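Local coordinates for protein leucine aminopeptidase 1 (Caenorhabditis elegans, PDB 2HC9) that releases N-terminal amino acids, preferably leucine, from peptides as a two-zinc M17 aminopeptidase and probably serves as a digestive enzyme, at residues Pro87-Lys98 with Asp119-Thr130; Leu155-Leu163 with Lys482-Lys490. The protein carries 1 engineered substitution. One frame throughout, in Å; residues are numbered along the deposited sequence. Where two conformers were deposited one is given.

Contact 1 closes first along the chain, pairing helix 90-97 with helix 120-128 inside the N-terminal domain; contact 2 follows it in series and joins the start of helix 157-178 to the C-terminal tail after helix 473-480. Their centres lie about 18 Å apart, and helix 120-128 links them: Val120 and Leu121, which take no part in contact 1, pack on Leu163, Phe162 and Leu489 of contact 2. Helix 120-128 thus lies between helix 90-97 on one flank and helix 157-178 with the tail on another. The C-terminal end of the chain, beyond helix 473-480, is thereby packed against a helix of the N-terminal domain, away from the zinc site.

Contact 1: residues Pro87-Lys98 with Asp119-Thr130; sequences PTNAHSIYKELK and DVLSHVAAIART. With SO4 (sulfate ion), chain E.
His123 and Ile93 pack at the dense end of this helix pair. The CD1 methyl of Ile93 sits over one face of the His123 imidazole, 3.5 Å from the ring centroid, in a CH-pi contact, while CB of Asp119 lies over the rim of the opposite face. At the ring edge His123 NE2 donates to Thr88 O over 2.8 Å, almost straight at 165° and close to the imidazole plane, so the ring is held both by its faces and by its rim. His123 CG lies anti to the carbonyl carbon (chi1 -75°), which carries the imidazole toward the loop ahead of helix 90-97. There Thr88 OG1 accepts from Ala90 N in an ST turn and also bonds Thr86. Asp119 runs past Thr88 in the opposite sense, its OD1 beside Thr88 CG2, and its OD2 forms a salt bridge with Lys25.

Helices 90-97 and 120-128 run nearly parallel, 22° apart with axes 8.4 Å from each other at closest approach. Both follow a strand of the mixed N-terminal sheet, 72-77 and 108-114 respectively, and they lie side by side on it: Ile93 and Leu97 reach strand 72-77, Ile127 strand 108-114. The small Ala90 and Ala126, facing each other, probably allow this spacing, and Ile93 CG2 meets Ile127 CG1 at 3.9 Å.

Toward the C-terminal ends the contact turns to water. Thr130 OG1 bonds back to Ile127 O and touches Leu97 CD2, whereas Thr130 CG2 approaches Tyr94 CD1 obliquely at 3.7 Å. The tyrosine hydroxyl donates to a water that in turn donates to Arg129 O. Another water accepts from Lys98 NZ and lies within reach of Thr130 O, and Lys98 NZ also binds O3 of a sulfate, probably from the crystallisation liquor, at 3.0 Å; Arg467 holds it too.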
loop_
_atom_site.group_PDB
_atom_site.type_symbol
_atom_site.label_atom_id
_atom_site.label_comp_id
_atom_site.label_asym_id
_atom_site.label_seq_id
_atom_site.Cartn_x
_atom_site.Cartn_y
_atom_site.Cartn_z
ATOM N N PRO A 87 -39.239 14.303 -3.388
ATOM C CA PRO A 87 -40.054 15.193 -2.552
ATOM C C PRO A 87 -40.832 14.451 -1.456
ATOM O O PRO A 87 -41.344 15.075 -0.526
ATOM C CB PRO A 87 -41.024 15.835 -3.543
ATOM C CG PRO A 87 -41.124 14.865 -4.677
ATOM C CD PRO A 87 -39.765 14.175 -4.761
ATOM N N THR A 88 -40.874 13.125 -1.549
ATOM C CA THR A 88 -41.456 12.301 -0.465
ATOM C C THR A 88 -40.610 12.323 0.797
ATOM O O THR A 88 -41.117 12.043 1.887
ATOM C CB THR A 88 -41.615 10.827 -0.887
ATOM O OG1 THR A 88 -40.320 10.215 -0.934
ATOM C CG2 THR A 88 -42.290 10.682 -2.252
ATOM N N ASN A 89 -39.304 12.597 0.648
ATOM C CA ASN A 89 -38.343 12.508 1.785
ATOM C C ASN A 89 -38.406 11.143 2.501
ATOM O O ASN A 89 -38.199 11.042 3.710
ATOM C CB ASN A 89 -38.571 13.641 2.797
ATOM C CG ASN A 89 -38.039 14.974 2.314
ATOM O OD1 ASN A 89 -38.712 16.000 2.425
ATOM N ND2 ASN A 89 -36.841 14.962 1.754
ATOM N N ALA A 90 -38.701 10.091 1.745
ATOM C CA ALA A 90 -38.955 8.784 2.366
ATOM C C ALA A 90 -37.738 8.267 3.099
ATOM O O ALA A 90 -37.877 7.622 4.132
ATOM C CB ALA A 90 -39.447 7.782 1.343
ATOM N N HIS A 91 -36.530 8.581 2.600
ATOM C CA HIS A 91 -35.312 8.187 3.323
ATOM C C HIS A 91 -35.240 8.662 4.764
ATOM O O HIS A 91 -34.625 7.984 5.587
ATOM C CB HIS A 91 -34.048 8.584 2.563
ATOM C CG HIS A 91 -34.006 8.019 1.191
ATOM N ND1 HIS A 91 -34.729 8.565 0.154
ATOM C CD2 HIS A 91 -33.404 6.912 0.694
ATOM C CE1 HIS A 91 -34.536 7.850 -0.936
ATOM N NE2 HIS A 91 -33.742 6.841 -0.639
ATOM N N SER A 92 -35.858 9.813 5.061
ATOM C CA SER A 92 -35.902 10.346 6.423
ATOM C C SER A 92 -36.652 9.420 7.372
ATOM O O SER A 92 -36.303 9.309 8.548
ATOM C CB SER A 92 -36.564 11.733 6.459
ATOM O OG SER A 92 -35.811 12.691 5.739
ATOM N N ILE A 93 -37.711 8.782 6.867
ATOM C CA ILE A 93 -38.433 7.772 7.693
ATOM C C ILE A 93 -37.493 6.627 8.046
ATOM O O ILE A 93 -37.335 6.280 9.201
ATOM C CB ILE A 93 -39.673 7.206 6.977
ATOM C CG1 ILE A 93 -40.693 8.343 6.746
ATOM C CG2 ILE A 93 -40.288 6.031 7.803
ATOM C CD1 ILE A 93 -41.847 7.931 5.844
ATOM N N TYR A 94 -36.832 6.073 7.040
ATOM C CA TYR A 94 -35.892 4.992 7.304
ATOM C C TYR A 94 -34.818 5.407 8.304
ATOM O O TYR A 94 -34.526 4.667 9.236
ATOM C CB TYR A 94 -35.238 4.525 6.016
ATOM C CG TYR A 94 -34.367 3.288 6.187
ATOM C CD1 TYR A 94 -34.919 2.011 6.085
ATOM C CD2 TYR A 94 -33.001 3.398 6.450
ATOM C CE1 TYR A 94 -34.123 0.866 6.194
ATOM C CE2 TYR A 94 -32.185 2.252 6.600
ATOM C CZ TYR A 94 -32.751 0.996 6.457
ATOM O OH TYR A 94 -31.959 -0.137 6.570
ATOM N N LYS A 95 -34.239 6.591 8.115
ATOM C CA LYS A 95 -33.183 7.067 9.023
ATOM C C LYS A 95 -33.612 7.100 10.498
ATOM O O LYS A 95 -32.845 6.740 11.399
ATOM C CB LYS A 95 -32.727 8.472 8.588
ATOM C CG LYS A 95 -31.612 9.045 9.455
ATOM C CD LYS A 95 -31.174 10.416 9.022
ATOM C CE LYS A 95 -32.250 11.456 9.303
ATOM N NZ LYS A 95 -32.839 11.930 8.017
ATOM N N GLU A 96 -34.838 7.558 10.742
ATOM C CA GLU A 96 -35.344 7.719 12.103
ATOM C C GLU A 96 -35.879 6.413 12.681
ATOM O O GLU A 96 -35.816 6.188 13.889
ATOM C CB GLU A 96 -36.463 8.784 12.141
ATOM C CG GLU A 96 -36.012 10.202 11.728
ATOM C CD GLU A 96 -34.859 10.784 12.556
ATOM O OE1 GLU A 96 -34.525 10.265 13.632
ATOM O OE2 GLU A 96 -34.299 11.817 12.123
ATOM N N LEU A 97 -36.407 5.561 11.809
ATOM C CA LEU A 97 -37.091 4.344 12.254
ATOM C C LEU A 97 -36.128 3.157 12.432
ATOM O O LEU A 97 -36.260 2.374 13.369
ATOM C CB LEU A 97 -38.220 3.984 11.284
ATOM C CG LEU A 97 -39.044 2.699 11.537
ATOM C CD1 LEU A 97 -39.714 2.700 12.925
ATOM C CD2 LEU A 97 -40.071 2.468 10.418
ATOM N N LYS A 98 -35.171 3.010 11.518
ATOM C CA LYS A 98 -34.279 1.840 11.550
ATOM C C LYS A 98 -33.626 1.603 12.911
ATOM O O LYS A 98 -33.516 0.450 13.328
ATOM C CB LYS A 98 -33.233 1.907 10.408
ATOM C CG LYS A 98 -32.387 0.663 10.216
ATOM C CD LYS A 98 -33.244 -0.534 9.803
ATOM C CE LYS A 98 -32.415 -1.813 9.803
ATOM N NZ LYS A 98 -32.310 -2.315 11.176
ATOM N N ASP A 119 -47.100 10.495 -1.531
ATOM C CA ASP A 119 -46.066 10.011 -0.611
ATOM C C ASP A 119 -46.280 8.590 -0.133
ATOM O O ASP A 119 -45.350 7.986 0.391
ATOM C CB ASP A 119 -45.978 10.897 0.625
ATOM C CG ASP A 119 -45.342 12.272 0.329
ATOM O OD1 ASP A 119 -44.799 12.465 -0.782
ATOM O OD2 ASP A 119 -45.411 13.150 1.205
ATOM N N VAL A 120 -47.509 8.077 -0.247
ATOM C CA VAL A 120 -47.874 6.844 0.458
ATOM C C VAL A 120 -46.952 5.673 0.099
ATOM O O VAL A 120 -46.457 4.979 0.994
ATOM C CB VAL A 120 -49.345 6.442 0.208
ATOM C CG1 VAL A 120 -49.603 5.027 0.775
ATOM C CG2 VAL A 120 -50.281 7.487 0.850
ATOM N N LEU A 121 -46.728 5.439 -1.195
ATOM C CA LEU A 121 -45.988 4.241 -1.599
ATOM C C LEU A 121 -44.551 4.235 -1.036
ATOM O O LEU A 121 -44.098 3.243 -0.475
ATOM C CB LEU A 121 -45.969 4.129 -3.128
ATOM C CG LEU A 121 -45.363 2.853 -3.715
ATOM C CD1 LEU A 121 -46.052 2.557 -5.036
ATOM C CD2 LEU A 121 -43.808 2.964 -3.923
ATOM N N SER A 122 -43.833 5.345 -1.209
ATOM C CA SER A 122 -42.445 5.431 -0.729
ATOM C C SER A 122 -42.378 5.334 0.787
ATOM O O SER A 122 -41.441 4.730 1.339
ATOM C CB SER A 122 -41.794 6.742 -1.193
ATOM O OG SER A 122 -42.482 7.835 -0.621
ATOM N N HIS A 123 -43.369 5.936 1.468
ATOM C CA HIS A 123 -43.379 5.933 2.933
ATOM C C HIS A 123 -43.642 4.536 3.467
ATOM O O HIS A 123 -42.963 4.077 4.394
ATOM C CB HIS A 123 -44.437 6.913 3.458
ATOM C CG HIS A 123 -44.027 8.352 3.330
ATOM N ND1 HIS A 123 -44.578 9.362 4.095
ATOM C CD2 HIS A 123 -43.078 8.942 2.561
ATOM C CE1 HIS A 123 -44.021 10.518 3.768
ATOM N NE2 HIS A 123 -43.107 10.293 2.842
ATOM N N VAL A 124 -44.634 3.859 2.891
ATOM C CA VAL A 124 -44.897 2.460 3.261
ATOM C C VAL A 124 -43.635 1.585 3.046
ATOM O O VAL A 124 -43.236 0.834 3.935
ATOM C CB VAL A 124 -46.120 1.899 2.505
ATOM C CG1 VAL A 124 -46.221 0.362 2.681
ATOM C CG2 VAL A 124 -47.387 2.592 2.999
ATOM N N ALA A 125 -43.005 1.726 1.879
ATOM C CA ALA A 125 -41.834 0.907 1.558
ATOM C C ALA A 125 -40.731 1.164 2.588
ATOM O O ALA A 125 -40.098 0.218 3.089
ATOM C CB ALA A 125 -41.332 1.231 0.164
ATOM N N ALA A 126 -40.501 2.443 2.899
ATOM C CA ALA A 126 -39.463 2.809 3.869
ATOM C C ALA A 126 -39.714 2.136 5.219
ATOM O O ALA A 126 -38.762 1.679 5.860
ATOM C CB ALA A 126 -39.384 4.333 4.051
ATOM N N ILE A 127 -40.980 2.091 5.666
ATOM C CA ILE A 127 -41.291 1.404 6.950
ATOM C C ILE A 127 -41.048 -0.105 6.837
ATOM O O ILE A 127 -40.435 -0.724 7.724
ATOM C CB ILE A 127 -42.759 1.676 7.404
ATOM C CG1 ILE A 127 -42.981 3.159 7.738
ATOM C CG2 ILE A 127 -43.154 0.788 8.596
ATOM C CD1 ILE A 127 -44.480 3.561 7.864
ATOM N N ALA A 128 -41.535 -0.696 5.745
ATOM C CA ALA A 128 -41.363 -2.123 5.494
ATOM C C ALA A 128 -39.895 -2.549 5.561
ATOM O O ALA A 128 -39.583 -3.599 6.121
ATOM C CB ALA A 128 -41.964 -2.495 4.126
ATOM N N ARG A 129 -38.994 -1.721 5.021
ATOM C CA ARG A 129 -37.546 -2.068 4.945
ATOM C C ARG A 129 -36.944 -2.283 6.337
ATOM O O ARG A 129 -35.896 -2.927 6.460
ATOM C CB ARG A 129 -36.689 -0.956 4.265
ATOM C CG ARG A 129 -37.150 -0.435 2.901
ATOM C CD ARG A 129 -36.294 0.766 2.380
ATOM N NE ARG A 129 -36.964 1.541 1.306
ATOM C CZ ARG A 129 -37.150 1.075 0.065
ATOM N NH1 ARG A 129 -37.773 1.820 -0.858
ATOM N NH2 ARG A 129 -36.725 -0.147 -0.263
ATOM N N THR A 130 -37.551 -1.696 7.375
ATOM C CA THR A 130 -36.958 -1.760 8.715
ATOM C C THR A 130 -37.341 -3.048 9.444
ATOM O O THR A 130 -36.872 -3.283 10.549
ATOM C CB THR A 130 -37.384 -0.568 9.611
ATOM O OG1 THR A 130 -38.790 -0.673 9.913
ATOM C CG2 THR A 130 -37.029 0.803 8.936
HETATM S S SO4 E . -31.218 -5.199 12.868
HETATM O O1 SO4 E . -32.534 -4.568 13.013
HETATM O O2 SO4 E . -31.344 -6.655 12.976
HETATM O O3 SO4 E . -30.663 -4.803 11.560
HETATM O O4 SO4 E . -30.296 -4.780 13.924
HETATM O O HOH W 1 -33.226 -2.324 5.659
HETATM O O HOH W 2 -35.005 -2.239 12.174
#

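Contact 2: residues Leu155-Leu163 with Lys482-Lys490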
loop_
_atom_site.group_PDB
_atom_site.type_symbol
_atom_site.label_atom_id
_atom_site.label_comp_id
_atom_site.label_asym_id
_atom_site.label_seq_id
_atom_site.Cartn_x
_atom_site.Cartn_y
_atom_site.Cartn_z
ATOM N N LEU A 155 -56.757 6.806 -0.963
ATOM C CA LEU A 155 -56.357 5.397 -0.986
ATOM C C LEU A 155 -57.554 4.441 -1.086
ATOM O O LEU A 155 -58.565 4.614 -0.403
ATOM C CB LEU A 155 -55.491 5.077 0.231
ATOM C CG LEU A 155 -54.554 3.873 0.151
ATOM C CD1 LEU A 155 -53.305 4.188 -0.706
ATOM C CD2 LEU A 155 -54.159 3.480 1.559
ATOM N N THR A 156 -57.438 3.441 -1.959
ATOM C CA THR A 156 -58.457 2.403 -2.084
ATOM C C THR A 156 -58.053 1.120 -1.356
ATOM O O THR A 156 -56.883 0.935 -0.975
ATOM C CB THR A 156 -58.763 2.064 -3.562
ATOM O OG1 THR A 156 -57.684 1.307 -4.141
ATOM C CG2 THR A 156 -59.022 3.335 -4.378
ATOM N N ASN A 157 -59.013 0.220 -1.164
ATOM C CA ASN A 157 -58.689 -1.089 -0.595
ATOM C C ASN A 157 -57.748 -1.913 -1.492
ATOM O O ASN A 157 -56.866 -2.605 -0.987
ATOM C CB ASN A 157 -59.967 -1.875 -0.253
ATOM C CG ASN A 157 -60.716 -1.291 0.954
ATOM O OD1 ASN A 157 -60.243 -0.367 1.630
ATOM N ND2 ASN A 157 -61.887 -1.850 1.239
ATOM N N GLU A 158 -57.912 -1.808 -2.811
ATOM C CA GLU A 158 -56.994 -2.446 -3.740
ATOM C C GLU A 158 -55.568 -1.892 -3.596
ATOM O O GLU A 158 -54.595 -2.648 -3.637
ATOM C CB GLU A 158 -57.479 -2.287 -5.186
ATOM C CG GLU A 158 -56.506 -2.897 -6.206
ATOM C CD GLU A 158 -57.048 -2.950 -7.633
ATOM O OE1 GLU A 158 -58.002 -2.198 -7.973
ATOM O OE2 GLU A 158 -56.496 -3.749 -8.425
ATOM N N ASP A 159 -55.449 -0.581 -3.421
ATOM C CA ASP A 159 -54.138 0.018 -3.122
ATOM C C ASP A 159 -53.477 -0.627 -1.902
ATOM O O ASP A 159 -52.268 -0.869 -1.910
ATOM C CB ASP A 159 -54.238 1.515 -2.887
ATOM C CG ASP A 159 -54.590 2.295 -4.135
ATOM O OD1 ASP A 159 -54.249 1.869 -5.266
ATOM O OD2 ASP A 159 -55.221 3.357 -3.958
ATOM N N ALA A 160 -54.270 -0.897 -0.860
ATOM C CA ALA A 160 -53.721 -1.435 0.380
ATOM C C ALA A 160 -53.226 -2.867 0.162
ATOM O O ALA A 160 -52.202 -3.269 0.735
ATOM C CB ALA A 160 -54.723 -1.348 1.530
ATOM N N VAL A 161 -53.921 -3.613 -0.697
ATOM C CA VAL A 161 -53.442 -4.968 -1.069
ATOM C C VAL A 161 -52.092 -4.840 -1.770
ATOM O O VAL A 161 -51.129 -5.550 -1.431
ATOM C CB VAL A 161 -54.427 -5.729 -2.013
ATOM C CG1 VAL A 161 -53.901 -7.128 -2.314
ATOM C CG2 VAL A 161 -55.807 -5.878 -1.348
ATOM N N PHE A 162 -52.032 -3.951 -2.751
ATOM C CA PHE A 162 -50.767 -3.765 -3.468
ATOM C C PHE A 162 -49.635 -3.357 -2.505
ATOM O O PHE A 162 -48.528 -3.863 -2.614
ATOM C CB PHE A 162 -50.878 -2.742 -4.621
ATOM C CG PHE A 162 -49.527 -2.290 -5.093
ATOM C CD1 PHE A 162 -48.723 -3.158 -5.848
ATOM C CD2 PHE A 162 -48.998 -1.083 -4.656
ATOM C CE1 PHE A 162 -47.418 -2.765 -6.221
ATOM C CE2 PHE A 162 -47.709 -0.701 -5.013
ATOM C CZ PHE A 162 -46.927 -1.542 -5.771
ATOM N N LEU A 163 -49.905 -2.426 -1.593
ATOM C CA LEU A 163 -48.872 -1.937 -0.669
ATOM C C LEU A 163 -48.406 -3.043 0.288
ATOM O O LEU A 163 -47.242 -3.103 0.662
ATOM C CB LEU A 163 -49.399 -0.722 0.112
ATOM C CG LEU A 163 -49.599 0.544 -0.746
ATOM C CD1 LEU A 163 -50.446 1.586 0.032
ATOM C CD2 LEU A 163 -48.254 1.167 -1.160
ATOM N N LYS A 482 -48.377 1.429 -14.358
ATOM C CA LYS A 482 -49.469 1.819 -15.282
ATOM C C LYS A 482 -50.067 0.609 -16.024
ATOM O O LYS A 482 -51.168 0.687 -16.539
ATOM C CB LYS A 482 -48.991 2.870 -16.295
ATOM C CG LYS A 482 -47.950 2.333 -17.287
ATOM C CD LYS A 482 -47.203 3.444 -17.993
ATOM C CE LYS A 482 -47.650 3.546 -19.433
ATOM N NZ LYS A 482 -46.795 4.487 -20.225
ATOM N N TYR A 483 -49.337 -0.507 -16.067
ATOM C CA TYR A 483 -49.825 -1.730 -16.697
ATOM C C TYR A 483 -50.521 -2.692 -15.728
ATOM O O TYR A 483 -50.926 -3.791 -16.129
ATOM C CB TYR A 483 -48.691 -2.464 -17.384
ATOM C CG TYR A 483 -47.940 -1.638 -18.399
ATOM C CD1 TYR A 483 -48.587 -1.117 -19.525
ATOM C CD2 TYR A 483 -46.575 -1.411 -18.257
ATOM C CE1 TYR A 483 -47.876 -0.352 -20.483
ATOM C CE2 TYR A 483 -45.862 -0.664 -19.204
ATOM C CZ TYR A 483 -46.520 -0.146 -20.310
ATOM O OH TYR A 483 -45.808 0.594 -21.242
ATOM N N THR A 484 -50.624 -2.288 -14.463
ATOM C CA THR A 484 -51.343 -3.068 -13.451
ATOM C C THR A 484 -52.760 -2.541 -13.260
ATOM O O THR A 484 -53.141 -1.497 -13.822
ATOM C CB THR A 484 -50.658 -2.997 -12.072
ATOM O OG1 THR A 484 -50.825 -1.682 -11.529
ATOM C CG2 THR A 484 -49.158 -3.338 -12.185
ATOM N N SER A 485 -53.521 -3.255 -12.425
ATOM C CA SER A 485 -54.844 -2.822 -12.036
ATOM C C SER A 485 -54.844 -1.901 -10.834
ATOM O O SER A 485 -55.922 -1.576 -10.338
ATOM C CB SER A 485 -55.732 -4.036 -11.724
ATOM O OG SER A 485 -55.168 -4.821 -10.681
ATOM N N VAL A 486 -53.670 -1.483 -10.343
ATOM C CA VAL A 486 -53.625 -0.790 -9.050
ATOM C C VAL A 486 -53.943 0.695 -9.207
ATOM O O VAL A 486 -53.210 1.400 -9.886
ATOM C CB VAL A 486 -52.247 -0.956 -8.350
ATOM C CG1 VAL A 486 -52.306 -0.373 -6.935
ATOM C CG2 VAL A 486 -51.861 -2.447 -8.272
ATOM N N PRO A 487 -55.021 1.181 -8.564
ATOM C CA PRO A 487 -55.412 2.588 -8.770
ATOM C C PRO A 487 -54.295 3.603 -8.538
ATOM O O PRO A 487 -54.074 4.466 -9.379
ATOM C CB PRO A 487 -56.555 2.781 -7.761
ATOM C CG PRO A 487 -57.180 1.431 -7.670
ATOM C CD PRO A 487 -55.984 0.471 -7.696
ATOM N N MET A 488 -53.564 3.481 -7.433
ATOM C CA MET A 488 -52.492 4.436 -7.119
ATOM C C MET A 488 -51.287 4.365 -8.064
ATOM O O MET A 488 -50.433 5.250 -8.025
ATOM C CB MET A 488 -52.004 4.308 -5.672
ATOM C CG MET A 488 -51.073 3.086 -5.404
ATOM S SD MET A 488 -50.716 2.767 -3.663
ATOM C CE MET A 488 -50.085 4.388 -3.138
ATOM N N LEU A 489 -51.204 3.308 -8.872
ATOM C CA LEU A 489 -50.111 3.185 -9.853
ATOM C C LEU A 489 -50.535 3.645 -11.244
ATOM O O LEU A 489 -49.722 3.699 -12.163
ATOM C CB LEU A 489 -49.632 1.732 -9.953
ATOM C CG LEU A 489 -49.089 1.144 -8.646
ATOM C CD1 LEU A 489 -48.590 -0.277 -8.876
ATOM C CD2 LEU A 489 -47.963 2.021 -8.066
ATOM N N LYS A 490 -51.819 3.917 -11.419
ATOM C CA LYS A 490 -52.353 4.047 -12.762
ATOM C C LYS A 490 -52.378 5.507 -13.140
ATOM O O LYS A 490 -52.895 5.873 -14.200
ATOM C CB LYS A 490 -53.727 3.387 -12.878
ATOM C CG LYS A 490 -53.648 1.856 -13.064
ATOM C CD LYS A 490 -54.994 1.268 -13.450
ATOM C CE LYS A 490 -55.228 1.356 -14.950
ATOM N NZ LYS A 490 -56.401 0.541 -15.370
#
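Leu155 opens the contact with its CD1, 4.0 Å from the CE methyl of Met488. Thr156, the N-cap of helix 157-178, touches Pro487 CG with OG1; the same oxygen accepts from Asp159 N, and Thr156 N donates to Asp159 OD2, which completes a capping box. Glu158 stretches obliquely past the CD corner of Pro487, its extended chain (CG anti to the backbone N, chi1 178°) laying CG near Pro487 CD and bringing Glu158 OE2 within 2.8 Å of Ser485 OG, which donates to it nearly along the C-O axis.

Asp159 uses its two oxygens differently. While OD2 serves the cap and is met from above the carboxylate plane, Asp159 OD1 accepts from Met488 N at 2.8 Å on its syn side, though 26° out of the carboxylate plane, and also rests against Pro487 CD. With an alanine here, Met488 N and Thr156 N would probably both lose their acceptor, weakening the capping box and the hold on the tail. One turn on, Phe162 places CB against Val486 CG1 at 3.6 Å and turns a ring face to Leu489, whose CD1 stands 3.8 Å from the Phe162 centroid in a CH-pi contact. Leu163 CG closes the row at 3.8 Å from Met488 SD; Val120 and Leu121 of helix 120-128 continue this apolar patch.

The C-terminal tail, partly in 3-10 form, is therefore held by two hydrogen bonds to carboxylates, on either side of Pro487 in sequence, and by apolar packing from Phe162 and Leu163. Since one carboxylate both completes the capping box and accepts from the tail backbone, the placement of the tail is probably coupled to the first turn of helix 157-178.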